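Local coordinates for protein periplasmic beta-glucosidase (Pseudomonas aeruginosa, PDB 6R5T) that probably hydrolyses terminal, non-reducing beta-D-glucosyl residues in the periplasm, releasing beta-D-glucose, as a family 3 glycoside hydrolase, at residues V127-R131 / K176-G182; G186-Y190 / E486-R490. The protein carries 1 engineered substitution. All blocks are in the same frame, centred on the assembly; numbering follows the deposited sequence.

Interaction 1: residues V127-R131 / K176-G182; sequences VDITR and KHFALYG. With BGC (beta-D-glucopyranose), chain C.
H177 and D128 form a histidine-carboxylate hydrogen bond at the mouth of the TIM-barrel-like domain of this family 3 glycosidase, where the end of strand 172-178 meets the loop that follows strand 121-122. D128 CB rests loosely on the backbone N of G182, at 4.1 Å; its CG lies anti to the carbonyl carbon (chi1 -50°), which carries both oxygens to H177. OD1 takes the backbone N-H of H177 at 2.9 Å, 21° out of the carboxylate plane, and is also hydrogen-bonded to Y208. OD2 uses its syn lone pair to accept from H177 ND1 at 2.8 Å, with the acceptor almost in the ring plane. The carboxylate thus grips one residue at main chain and side chain, fixing the rotation of the imidazole. The ring is sandwiched between K176 CG over the centre of one face and Y181 CE2 over the centre of the other, each 3.7 Å above the plane. At the far edge, H177 NE2 shares a hydrogen bond with O1 of the bound glucose at 2.7 Å, so D128 is a second-shell residue behind a sugar-binding one. The extended K176 chain ends beside the same sugar, NZ bonding both O1 and O2. Upstream, V127 N donates to K176 O; downstream, a water bridges R131 N and G182 O, 2.9 Å from the first and 3.0 Å from the second.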
ATOM      1  N   VAL A 127     -20.033   2.079  -4.212  1.00 13.13           N
ATOM      2  CA  VAL A 127     -19.597   0.788  -4.796  1.00 13.10           C
ATOM      3  C   VAL A 127     -18.097   0.746  -5.016  1.00 13.10           C
ATOM      4  O   VAL A 127     -17.633  -0.035  -5.881  1.00 15.26           O
ATOM      5  CB  VAL A 127     -20.386   0.526  -6.083  1.00 13.52           C
ATOM      6  CG1 VAL A 127     -21.882   0.544  -5.770  1.00 15.51           C
ATOM      7  CG2 VAL A 127     -20.087   1.486  -7.219  1.00 13.18           C
ATOM      8  N   ASP A 128     -17.350   1.502  -4.225  1.00 13.40           N
ATOM      9  CA  ASP A 128     -15.882   1.490  -4.318  1.00 11.78           C
ATOM     10  C   ASP A 128     -15.353   0.175  -3.735  1.00 12.06           C
ATOM     11  O   ASP A 128     -15.730  -0.171  -2.624  1.00 14.64           O
ATOM     12  CB  ASP A 128     -15.299   2.678  -3.590  1.00 12.83           C
ATOM     13  CG  ASP A 128     -15.913   4.018  -3.946  1.00 15.37           C
ATOM     14  OD1 ASP A 128     -16.145   4.225  -5.131  1.00 14.51           O
ATOM     15  OD2 ASP A 128     -16.104   4.806  -3.042  1.00 16.17           O
ATOM     16  N   ILE A 129     -14.513  -0.564  -4.476  1.00 12.89           N
ATOM     17  CA  ILE A 129     -13.799  -1.742  -3.945  1.00 12.89           C
ATOM     18  C   ILE A 129     -12.852  -1.272  -2.853  1.00 11.84           C
ATOM     19  O   ILE A 129     -12.100  -0.294  -3.043  1.00 13.10           O
ATOM     20  CB  ILE A 129     -13.040  -2.404  -5.111  1.00 15.19           C
ATOM     21  CG1 ILE A 129     -14.059  -2.970  -6.095  1.00 18.18           C
ATOM     22  CG2 ILE A 129     -12.038  -3.442  -4.688  1.00 16.35           C
ATOM     23  CD1 ILE A 129     -14.899  -4.061  -5.540  1.00 16.25           C
ATOM     24  N   THR A 130     -12.785  -2.040  -1.763  1.00 12.60           N
ATOM     25  CA  THR A 130     -11.886  -1.715  -0.633  1.00 10.93           C
ATOM     26  C   THR A 130     -11.003  -2.909  -0.258  1.00 13.19           C
ATOM     27  O   THR A 130     -11.510  -3.936   0.133  1.00 12.61           O
ATOM     28  CB  THR A 130     -12.649  -1.229   0.591  1.00 12.01           C
ATOM     29  OG1 THR A 130     -13.590  -2.240   0.974  1.00 12.09           O
ATOM     30  CG2 THR A 130     -13.349   0.084   0.271  1.00 12.87           C
ATOM     31  N   ARG A 131      -9.700  -2.718  -0.434  1.00 12.54           N
ATOM     32  CA  ARG A 131      -8.685  -3.725  -0.051  1.00 13.84           C
ATOM     33  C   ARG A 131      -7.815  -3.232   1.122  1.00 14.36           C
ATOM     34  O   ARG A 131      -6.919  -4.021   1.585  1.00 15.71           O
ATOM     35  CB  ARG A 131      -7.800  -4.047  -1.243  1.00 12.65           C
ATOM     36  CG  ARG A 131      -8.531  -4.761  -2.365  1.00 12.75           C
ATOM     37  CD  ARG A 131      -7.620  -4.982  -3.557  1.00 14.63           C
ATOM     38  NE  ARG A 131      -8.288  -5.857  -4.522  1.00 14.60           N
ATOM     39  CZ  ARG A 131      -7.847  -6.093  -5.739  1.00 17.23           C
ATOM     40  NH1 ARG A 131      -6.693  -5.563  -6.152  1.00 20.23           N
ATOM     41  NH2 ARG A 131      -8.512  -6.919  -6.502  1.00 18.89           N
ATOM     42  N   LYS A 176     -21.697   6.205  -6.557  1.00 12.04           N
ATOM     43  CA  LYS A 176     -20.479   6.957  -6.115  1.00 12.64           C
ATOM     44  C   LYS A 176     -19.430   5.920  -5.672  1.00 12.96           C
ATOM     45  O   LYS A 176     -19.790   4.769  -5.432  1.00 11.89           O
ATOM     46  CB  LYS A 176     -20.848   7.935  -5.003  1.00 12.31           C
ATOM     47  CG  LYS A 176     -21.217   7.327  -3.662  1.00 13.51           C
ATOM     48  CD  LYS A 176     -21.756   8.345  -2.691  1.00 14.37           C
ATOM     49  CE  LYS A 176     -21.992   7.830  -1.307  1.00 16.43           C
ATOM     50  NZ  LYS A 176     -22.616   8.894  -0.479  1.00 18.44           N
ATOM     51  N   HIS A 177     -18.162   6.295  -5.586  1.00 12.20           N
ATOM     52  CA  HIS A 177     -17.556   7.573  -5.927  1.00 12.01           C
ATOM     53  C   HIS A 177     -16.708   7.334  -7.181  1.00 13.01           C
ATOM     54  O   HIS A 177     -15.720   6.607  -7.105  1.00 13.52           O
ATOM     55  CB  HIS A 177     -16.689   8.090  -4.786  1.00 12.89           C
ATOM     56  CG  HIS A 177     -17.394   8.277  -3.493  1.00 12.90           C
ATOM     57  ND1 HIS A 177     -17.448   7.269  -2.548  1.00 14.35           N
ATOM     58  CD2 HIS A 177     -18.003   9.369  -2.966  1.00 13.32           C
ATOM     59  CE1 HIS A 177     -18.090   7.773  -1.490  1.00 13.27           C
ATOM     60  NE2 HIS A 177     -18.452   9.001  -1.722  1.00 14.56           N
ATOM     61  N   PHE A 178     -17.099   7.873  -8.332  1.00 12.21           N
ATOM     62  CA  PHE A 178     -16.472   7.503  -9.623  1.00 12.10           C
ATOM     63  C   PHE A 178     -15.201   8.324  -9.733  1.00 11.90           C
ATOM     64  O   PHE A 178     -15.289   9.551  -9.941  1.00 12.99           O
ATOM     65  CB  PHE A 178     -17.479   7.814 -10.728  1.00 12.80           C
ATOM     66  CG  PHE A 178     -17.092   7.286 -12.072  1.00 13.14           C
ATOM     67  CD1 PHE A 178     -16.935   5.940 -12.281  1.00 13.82           C
ATOM     68  CD2 PHE A 178     -16.956   8.146 -13.156  1.00 13.49           C
ATOM     69  CE1 PHE A 178     -16.639   5.444 -13.543  1.00 13.93           C
ATOM     70  CE2 PHE A 178     -16.602   7.660 -14.411  1.00 14.64           C
ATOM     71  CZ  PHE A 178     -16.450   6.297 -14.610  1.00 14.72           C
ATOM     72  N   ALA A 179     -13.991   7.724  -9.584  1.00 11.44           N
ATOM     73  CA  ALA A 179     -13.767   6.293  -9.421  1.00 11.35           C
ATOM     74  C   ALA A 179     -12.514   6.071  -8.575  1.00 11.17           C
ATOM     75  O   ALA A 179     -11.642   6.928  -8.519  1.00 12.28           O
ATOM     76  CB  ALA A 179     -13.579   5.633 -10.775  1.00 13.80           C
ATOM     77  N   LEU A 180     -12.432   4.835  -8.048  1.00 12.32           N
ATOM     78  CA  LEU A 180     -11.222   4.231  -7.442  1.00 11.75           C
ATOM     79  C   LEU A 180     -10.945   4.791  -6.044  1.00 12.85           C
ATOM     80  O   LEU A 180      -9.844   4.570  -5.519  1.00 13.14           O
ATOM     81  CB  LEU A 180      -9.984   4.452  -8.319  1.00 12.36           C
ATOM     82  CG  LEU A 180     -10.104   4.188  -9.816  1.00 13.37           C
ATOM     83  CD1 LEU A 180      -8.736   4.282 -10.458  1.00 11.89           C
ATOM     84  CD2 LEU A 180     -10.781   2.873 -10.121  1.00 13.04           C
ATOM     85  N   TYR A 181     -11.905   5.492  -5.461  1.00 13.12           N
ATOM     86  CA  TYR A 181     -11.702   6.288  -4.235  1.00 12.70           C
ATOM     87  C   TYR A 181     -11.172   5.421  -3.079  1.00 11.34           C
ATOM     88  O   TYR A 181     -10.357   5.889  -2.279  1.00 12.90           O
ATOM     89  CB  TYR A 181     -13.039   6.945  -3.931  1.00 12.61           C
ATOM     90  CG  TYR A 181     -13.107   7.855  -2.740  1.00 12.26           C
ATOM     91  CD1 TYR A 181     -12.123   8.753  -2.395  1.00 13.54           C
ATOM     92  CD2 TYR A 181     -14.256   7.829  -1.985  1.00 13.18           C
ATOM     93  CE1 TYR A 181     -12.256   9.552  -1.255  1.00 14.01           C
ATOM     94  CE2 TYR A 181     -14.437   8.654  -0.901  1.00 12.59           C
ATOM     95  CZ  TYR A 181     -13.419   9.494  -0.511  1.00 13.95           C
ATOM     96  OH  TYR A 181     -13.613  10.280   0.600  1.00 16.06           O
ATOM     97  N   GLY A 182     -11.583   4.185  -3.021  1.00 11.19           N
ATOM     98  CA  GLY A 182     -11.200   3.275  -1.922  1.00 11.93           C
ATOM     99  C   GLY A 182      -9.792   2.727  -2.034  1.00 13.87           C
ATOM    100  O   GLY A 182      -9.367   1.967  -1.137  1.00 13.13           O
TER
HETATM  101  C2  BGC C   1     -21.484  12.381  -0.116  1.00 24.31           C
HETATM  102  C3  BGC C   1     -21.403  13.921  -0.144  1.00 26.51           C
HETATM  103  C4  BGC C   1     -20.360  14.310   0.939  1.00 26.68           C
HETATM  104  C5  BGC C   1     -19.026  13.671   0.513  1.00 26.59           C
HETATM  105  C6  BGC C   1     -17.913  13.914   1.509  1.00 26.36           C
HETATM  106  C1  BGC C   1     -20.090  11.800  -0.383  1.00 23.39           C
HETATM  107  O1  BGC C   1     -20.251  10.425  -0.217  1.00 21.73           O
HETATM  108  O2  BGC C   1     -22.383  11.824  -1.067  1.00 23.90           O
HETATM  109  O3  BGC C   1     -22.689  14.459   0.225  1.00 27.70           O
HETATM  110  O4  BGC C   1     -20.246  15.742   0.937  1.00 27.37           O
HETATM  111  O5  BGC C   1     -19.160  12.283   0.583  1.00 23.06           O
HETATM  112  O6  BGC C   1     -16.698  13.324   1.032  1.00 24.20           O
HETATM  113  O   HOH W   1     -12.163   1.889  -4.781  1.00 13.08           O
HETATM  114  O   HOH W   2      -8.523  -0.708  -2.136  1.00 22.15           O

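Interaction 2: residues G186-Y190 / E486-R490. With BGC (beta-D-glucopyranose), chain C; GAL (beta-D-galactopyranose), chain B.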
ATOM      1  N   GLY A 186      -2.005   4.495   1.451  1.00 12.43           N
ATOM      2  CA  GLY A 186      -1.878   4.584   2.916  1.00 12.50           C
ATOM      3  C   GLY A 186      -3.209   4.400   3.633  1.00 12.65           C
ATOM      4  O   GLY A 186      -3.264   4.510   4.866  1.00 12.54           O
ATOM      5  N   GLY A 187      -4.287   4.155   2.912  1.00 12.49           N
ATOM      6  CA  GLY A 187      -5.632   4.184   3.499  1.00 13.52           C
ATOM      7  C   GLY A 187      -6.034   5.550   4.032  1.00 13.22           C
ATOM      8  O   GLY A 187      -7.034   5.669   4.717  1.00 12.63           O
ATOM      9  N   ARG A 188      -5.318   6.607   3.659  1.00 12.11           N
ATOM     10  CA  ARG A 188      -5.617   7.978   4.098  1.00 12.30           C
ATOM     11  C   ARG A 188      -6.708   8.515   3.193  1.00 13.03           C
ATOM     12  O   ARG A 188      -6.590   8.506   1.966  1.00 12.25           O
ATOM     13  CB  ARG A 188      -4.372   8.883   4.056  1.00 13.92           C
ATOM     14  CG  ARG A 188      -3.295   8.384   5.010  1.00 14.55           C
ATOM     15  CD  ARG A 188      -2.067   9.255   5.070  1.00 14.54           C
ATOM     16  NE  ARG A 188      -1.168   9.232   3.920  1.00 15.84           N
ATOM     17  CZ  ARG A 188      -0.122   8.382   3.729  1.00 16.92           C
ATOM     18  NH1 ARG A 188       0.144   7.365   4.519  1.00 17.00           N
ATOM     19  NH2 ARG A 188       0.681   8.567   2.697  1.00 18.10           N
ATOM     20  N   ASP A 189      -7.778   9.023   3.787  1.00 12.15           N
ATOM     21  CA  ASP A 189      -8.889   9.501   2.949  1.00 13.02           C
ATOM     22  C   ASP A 189      -8.393  10.619   2.019  1.00 12.02           C
ATOM     23  O   ASP A 189      -7.472  11.410   2.349  1.00 12.31           O
ATOM     24  CB  ASP A 189     -10.083   9.913   3.815  1.00 13.86           C
ATOM     25  CG  ASP A 189     -11.421   9.796   3.070  1.00 15.92           C
ATOM     26  OD1 ASP A 189     -11.428   9.507   1.840  1.00 14.61           O
ATOM     27  OD2 ASP A 189     -12.472   9.938   3.765  1.00 16.99           O
ATOM     28  N   TYR A 190      -8.992  10.658   0.836  1.00 11.73           N
ATOM     29  CA  TYR A 190      -8.750  11.669  -0.207  1.00 12.36           C
ATOM     30  C   TYR A 190      -7.383  11.485  -0.866  1.00 12.38           C
ATOM     31  O   TYR A 190      -7.073  12.237  -1.803  1.00 13.93           O
ATOM     32  CB  TYR A 190      -8.817  13.067   0.394  1.00 12.22           C
ATOM     33  CG  TYR A 190      -9.929  13.320   1.363  1.00 12.05           C
ATOM     34  CD1 TYR A 190     -11.268  13.092   1.024  1.00 13.85           C
ATOM     35  CD2 TYR A 190      -9.625  13.811   2.621  1.00 12.24           C
ATOM     36  CE1 TYR A 190     -12.265  13.406   1.923  1.00 14.03           C
ATOM     37  CE2 TYR A 190     -10.619  14.121   3.526  1.00 13.22           C
ATOM     38  CZ  TYR A 190     -11.934  13.882   3.189  1.00 13.80           C
ATOM     39  OH  TYR A 190     -12.952  14.253   4.062  1.00 14.64           O
ATOM     40  N   GLU A 486     -16.021   9.148   7.070  1.00 17.23           N
ATOM     41  CA  GLU A 486     -15.165   9.999   6.221  1.00 17.61           C
ATOM     42  C   GLU A 486     -14.008  10.580   7.035  1.00 16.33           C
ATOM     43  O   GLU A 486     -14.215  11.122   8.158  1.00 16.28           O
ATOM     44  CB  GLU A 486     -16.011  11.085   5.591  1.00 18.90           C
ATOM     45  CG  GLU A 486     -15.180  12.056   4.788  1.00 18.73           C
ATOM     46  CD  GLU A 486     -15.946  13.179   4.152  1.00 20.27           C
ATOM     47  OE1 GLU A 486     -17.198  13.241   4.399  1.00 20.73           O
ATOM     48  OE2 GLU A 486     -15.343  13.942   3.323  1.00 18.04           O
ATOM     49  N   ALA A 487     -12.820  10.584   6.434  1.00 15.09           N
ATOM     50  CA  ALA A 487     -11.549  11.156   6.959  1.00 16.00           C
ATOM     51  C   ALA A 487     -11.021  10.389   8.189  1.00 17.16           C
ATOM     52  O   ALA A 487      -9.840  10.659   8.527  1.00 20.63           O
ATOM     53  CB  ALA A 487     -11.655  12.619   7.231  1.00 16.10           C
ATOM     54  N   SER A 488     -11.685   9.356   8.746  1.00 14.46           N
ATOM     55  CA  SER A 488     -11.220   8.693   9.987  0.50 15.39           C
ATOM     56  C   SER A 488     -10.329   7.489   9.663  1.00 14.48           C
ATOM     57  O   SER A 488     -10.690   6.367   9.958  1.00 14.96           O
ATOM     58  CB  SER A 488     -12.388   8.266  10.843  0.50 17.17           C
ATOM     59  OG  SER A 488     -13.225   9.363  11.145  0.50 21.75           O
ATOM     60  N   SER A 489      -9.202   7.722   9.020  1.00 13.14           N
ATOM     61  CA  SER A 489      -8.289   6.623   8.697  1.00 13.13           C
ATOM     62  C   SER A 489      -7.550   6.236   9.974  1.00 13.10           C
ATOM     63  O   SER A 489      -7.172   7.084  10.772  1.00 12.49           O
ATOM     64  CB  SER A 489      -7.380   7.043   7.616  1.00 14.98           C
ATOM     65  OG  SER A 489      -8.151   7.362   6.476  1.00 15.46           O
ATOM     66  N   ARG A 490      -7.350   4.945  10.135  1.00 12.86           N
ATOM     67  CA  ARG A 490      -6.700   4.362  11.336  1.00 13.73           C
ATOM     68  C   ARG A 490      -5.342   3.784  10.985  1.00 14.73           C
ATOM     69  O   ARG A 490      -5.200   3.130   9.969  1.00 16.11           O
ATOM     70  CB  ARG A 490      -7.549   3.239  11.911  1.00 16.29           C
ATOM     71  CG  ARG A 490      -8.678   3.723  12.779  1.00 18.26           C
ATOM     72  CD  ARG A 490      -9.418   2.655  13.566  1.00 17.88           C
ATOM     73  NE  ARG A 490      -8.747   2.349  14.805  1.00 17.71           N
ATOM     74  CZ  ARG A 490      -8.915   1.219  15.496  1.00 19.15           C
ATOM     75  NH1 ARG A 490      -9.805   0.322  15.104  1.00 19.41           N
ATOM     76  NH2 ARG A 490      -8.236   1.009  16.605  1.00 19.67           N
TER
HETATM   77  C2  BGC C   1     -21.484  12.381  -0.116  1.00 24.31           C
HETATM   78  C3  BGC C   1     -21.403  13.921  -0.144  1.00 26.51           C
HETATM   79  C4  BGC C   1     -20.360  14.310   0.939  1.00 26.68           C
HETATM   80  C5  BGC C   1     -19.026  13.671   0.513  1.00 26.59           C
HETATM   81  C6  BGC C   1     -17.913  13.914   1.509  1.00 26.36           C
HETATM   82  C1  BGC C   1     -20.090  11.800  -0.383  1.00 23.39           C
HETATM   83  O1  BGC C   1     -20.251  10.425  -0.217  1.00 21.73           O
HETATM   84  O2  BGC C   1     -22.383  11.824  -1.067  1.00 23.90           O
HETATM   85  O3  BGC C   1     -22.689  14.459   0.225  1.00 27.70           O
HETATM   86  O4  BGC C   1     -20.246  15.742   0.937  1.00 27.37           O
HETATM   87  O5  BGC C   1     -19.160  12.283   0.583  1.00 23.06           O
HETATM   88  O6  BGC C   1     -16.698  13.324   1.032  1.00 24.20           O
HETATM   89  C1  GAL B   2     -20.546  16.398   2.173  1.00 29.67           C
HETATM   90  C2  GAL B   2     -22.011  16.198   2.611  1.00 34.60           C
HETATM   91  C3  GAL B   2     -22.234  17.009   3.892  1.00 32.26           C
HETATM   92  C4  GAL B   2     -21.224  16.518   4.957  1.00 31.55           C
HETATM   93  C5  GAL B   2     -19.801  16.642   4.377  1.00 32.12           C
HETATM   94  C6  GAL B   2     -18.757  16.049   5.316  1.00 30.95           C
HETATM   95  O2  GAL B   2     -22.872  16.638   1.573  1.00 34.85           O
HETATM   96  O3  GAL B   2     -23.581  16.755   4.341  1.00 27.40           O
HETATM   97  O4  GAL B   2     -21.569  15.132   5.188  1.00 32.57           O
HETATM   98  O5  GAL B   2     -19.647  15.876   3.131  1.00 31.86           O
HETATM   99  O6  GAL B   2     -17.455  16.131   4.686  1.00 34.30           O
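Y190 OH donates a short 2.5 Å hydrogen bond to E486 OE2, approaching on the anti side and 28° out of the carboxylate plane. Ring and carboxylate are turned 74° apart, with OE2 at the edge of the phenol. E486 OE2 also accepts from the glucose hydroxyl BGC O6 at 2.7 Å and forms a salt bridge with R585 of the second subunit. On the other oxygen, E486 OE1 receives the galactose hydroxyl GAL O6 at 2.9 Å. Each carboxylate oxygen takes the O6 hydroxyl of a different sugar unit of the lactose. An extended chain, with CG anti to the backbone N (chi1 176°), carries E486 out to the two sugars. Next along, A487 N donates to the anti lone pair of D189 OD2 at 2.8 Å; D189 OD1 is held by W135, which helps to fix the carboxylate. These bonds join two loops from different domains of the family 3 architecture: 186-190 follows strand 172-178 of the barrel-like domain, and 486-490 follows strand 472-478 of the C-terminal domain, so the sugar site is built at their interface. Farther from the ligand, S489 OG donates to G187 O at 2.7 Å, in the carbonyl plane and on a lone pair, and accepts a weak bond from D189 N. Packing is lighter: A487 CB lies 4.1 Å from Y190 CE2, approaching the ring obliquely. The second subunit also packs here, with its T596 against Y190, its K594 against A487 and its R598 against S489.

In the fold
Interactions 1 and 2 follow one another along the chain, their centres about 13 Å apart. Interaction 1 is internal to the barrel domain, interaction 2 joins it to the C-terminal domain, and the pocket draws on both. Both reach the same glucose: 176-182 at its O1 and O2 end, 486-490 at O6, with D79 and R137 adding hydrogen bonds. Only interaction 2 also bonds the galactose, which N51 holds as well. Y181 OH lies 2.6 Å from D189 OD1, in a probable though weak hydrogen bond, and is also bonded to R137. Y181, whose ring lies over the H177 imidazole, thus links the histidine side to the inter-domain side: by packing at one end and through its hydroxyl at the other.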